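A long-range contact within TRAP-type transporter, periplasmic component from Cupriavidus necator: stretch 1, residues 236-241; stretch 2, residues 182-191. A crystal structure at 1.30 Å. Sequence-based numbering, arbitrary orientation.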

# COMPACT_ATOMS: atom_id res chain seq x y z
N THR A 236 15.53 0.48 6.68
CA THR A 236 14.74 -0.52 5.99
C THR A 236 14.12 -1.52 6.98
O THR A 236 14.31 -2.74 6.86
CB THR A 236 15.60 -1.27 4.98
OG1 THR A 236 16.73 -1.83 5.66
CG2 THR A 236 16.06 -0.32 3.86
N TRP A 237 13.39 -1.00 7.95
CA TRP A 237 12.81 -1.82 9.02
C TRP A 237 11.67 -2.74 8.59
O TRP A 237 11.34 -3.65 9.34
CB TRP A 237 12.34 -0.92 10.13
CG TRP A 237 11.22 0.05 9.83
CD1 TRP A 237 10.68 0.37 8.60
CD2 TRP A 237 10.51 0.83 10.79
NE1 TRP A 237 9.69 1.31 8.77
CE2 TRP A 237 9.56 1.60 10.09
CE3 TRP A 237 10.61 0.96 12.18
CZ2 TRP A 237 8.69 2.45 10.75
CZ3 TRP A 237 9.75 1.80 12.82
CH2 TRP A 237 8.80 2.55 12.11
N GLY A 238 11.10 -2.55 7.41
CA GLY A 238 10.06 -3.44 6.92
C GLY A 238 8.87 -3.56 7.85
O GLY A 238 8.27 -4.65 7.93
N TYR A 239 8.47 -2.50 8.55
CA TYR A 239 7.51 -2.66 9.64
C TYR A 239 6.14 -3.14 9.15
O TYR A 239 5.48 -3.93 9.84
CB TYR A 239 7.38 -1.42 10.54
CG TYR A 239 6.53 -0.26 10.03
CD1 TYR A 239 6.70 0.31 8.76
CD2 TYR A 239 5.62 0.32 10.87
CE1 TYR A 239 5.94 1.40 8.35
CE2 TYR A 239 4.87 1.42 10.50
CZ TYR A 239 5.03 1.95 9.23
OH TYR A 239 4.26 3.04 8.89
N VAL A 240 5.71 -2.68 7.97
CA VAL A 240 4.48 -3.15 7.34
C VAL A 240 4.71 -3.16 5.84
O VAL A 240 5.69 -2.60 5.35
CB VAL A 240 3.29 -2.20 7.62
CG1 VAL A 240 3.03 -2.04 9.10
CG2 VAL A 240 3.49 -0.86 6.94
N ALA A 241 3.79 -3.76 5.11
CA ALA A 241 3.77 -3.63 3.66
C ALA A 241 2.33 -3.51 3.22
O ALA A 241 1.49 -4.27 3.69
CB ALA A 241 4.42 -4.80 2.96
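Stretch 2 (182-191) LYIETFNALG

Stretch 2 enters as the last turns of a helix that begins earlier in the chain, and closes in a Schellman motif in which Gly-191, at positive phi, leaves the helical path. It lies against an irregular segment of stretch 1, and the backbones stay well apart: Tyr-239 CA is 10.0 Å from Thr-186 CA, and Val-240 CA is 10.2 Å from Tyr-183 CA. Side chains alone bridge this gap, and no hydrogen bond crosses it. The two stretches run in opposing order, so that Val-240 meets the start of the helical stretch and Trp-237 its end.

The central bump is Tyr-239, whose ring reaches into a hollow lined by Tyr-183, Thr-186 and Phe-187, residues brought together by the helical repeat. Tyr-239 OH lies 3.2 Å from Tyr-183 CE1 and 3.3 Å from Phe-187 CE2, touching both rings at their edges, while Tyr-239 CE2 is 4.1 Å from Thr-186 CG2. Phe-187 lies across the two neighbouring aromatic rings of stretch 1, touching both: Phe-187 CE1 is 3.7 Å from Trp-237 CH2, with the ring planes oblique at 47°. Beyond it, Leu-190 CD1 packs 3.8 Å from Trp-237 CZ3, against the indole edge. At the other end, Val-240 CG2 sits 3.6 Å from Tyr-183 OH, completing a compact contact that buries 267 Å².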

# COMPACT_ATOMS: atom_id res chain seq x y z
N LEU A 182 -4.51 3.47 13.03
CA LEU A 182 -3.50 2.53 13.46
C LEU A 182 -2.10 3.10 13.30
O LEU A 182 -1.23 2.92 14.18
CB LEU A 182 -3.69 1.23 12.68
CG LEU A 182 -2.63 0.12 12.80
CD1 LEU A 182 -2.17 -0.16 14.24
CD2 LEU A 182 -3.22 -1.14 12.19
N TYR A 183 -1.85 3.81 12.21
CA TYR A 183 -0.53 4.39 12.01
C TYR A 183 -0.18 5.46 13.06
O TYR A 183 0.97 5.55 13.51
CB TYR A 183 -0.35 4.93 10.57
CG TYR A 183 -0.19 3.80 9.61
CD1 TYR A 183 1.04 3.21 9.39
CD2 TYR A 183 -1.30 3.22 8.99
CE1 TYR A 183 1.18 2.11 8.55
CE2 TYR A 183 -1.18 2.13 8.16
CZ TYR A 183 0.07 1.57 7.96
OH TYR A 183 0.19 0.47 7.15
N ILE A 184 -1.17 6.24 13.48
CA ILE A 184 -0.94 7.20 14.56
C ILE A 184 -0.53 6.47 15.83
O ILE A 184 0.41 6.87 16.50
CB ILE A 184 -2.19 8.05 14.82
CG1 ILE A 184 -2.47 8.96 13.62
CG2 ILE A 184 -2.02 8.88 16.08
CD1 ILE A 184 -1.40 10.00 13.36
N GLU A 185 -1.24 5.39 16.15
CA GLU A 185 -0.94 4.62 17.35
C GLU A 185 0.43 3.95 17.29
O GLU A 185 1.16 3.93 18.30
CB GLU A 185 -2.05 3.60 17.62
CG GLU A 185 -3.35 4.28 17.99
CD GLU A 185 -4.46 3.30 18.34
OE1 GLU A 185 -4.16 2.21 18.85
OE2 GLU A 185 -5.64 3.63 18.10
N THR A 186 0.80 3.40 16.14
CA THR A 186 2.10 2.77 16.01
C THR A 186 3.21 3.77 16.27
O THR A 186 4.15 3.50 17.02
CB THR A 186 2.27 2.15 14.63
OG1 THR A 186 1.35 1.06 14.53
CG2 THR A 186 3.69 1.65 14.40
N PHE A 187 3.13 4.93 15.63
CA PHE A 187 4.20 5.92 15.80
C PHE A 187 4.16 6.59 17.17
O PHE A 187 5.22 6.95 17.71
CB PHE A 187 4.21 6.90 14.63
CG PHE A 187 4.87 6.33 13.41
CD1 PHE A 187 6.24 6.33 13.30
CD2 PHE A 187 4.12 5.76 12.39
CE1 PHE A 187 6.87 5.76 12.21
CE2 PHE A 187 4.74 5.20 11.30
CZ PHE A 187 6.10 5.21 11.21
N ASN A 188 2.99 6.74 17.77
CA ASN A 188 2.91 7.21 19.17
C ASN A 188 3.66 6.25 20.10
O ASN A 188 4.33 6.69 21.03
CB ASN A 188 1.46 7.33 19.66
CG ASN A 188 0.72 8.49 19.06
OD1 ASN A 188 1.29 9.38 18.45
ND2 ASN A 188 -0.59 8.51 19.26
N ALA A 189 3.52 4.94 19.88
CA ALA A 189 4.19 3.95 20.72
C ALA A 189 5.70 4.05 20.61
O ALA A 189 6.42 3.64 21.52
CB ALA A 189 3.74 2.55 20.34
N LEU A 190 6.18 4.57 19.48
CA LEU A 190 7.60 4.75 19.23
C LEU A 190 8.10 6.13 19.67
O LEU A 190 9.25 6.48 19.43
CB LEU A 190 7.91 4.52 17.75
CG LEU A 190 7.61 3.10 17.28
CD1 LEU A 190 7.69 2.96 15.77
CD2 LEU A 190 8.56 2.14 17.95
N GLY A 191 7.22 6.93 20.29
CA GLY A 191 7.61 8.23 20.81
C GLY A 191 7.62 9.36 19.81
O GLY A 191 8.04 10.48 20.13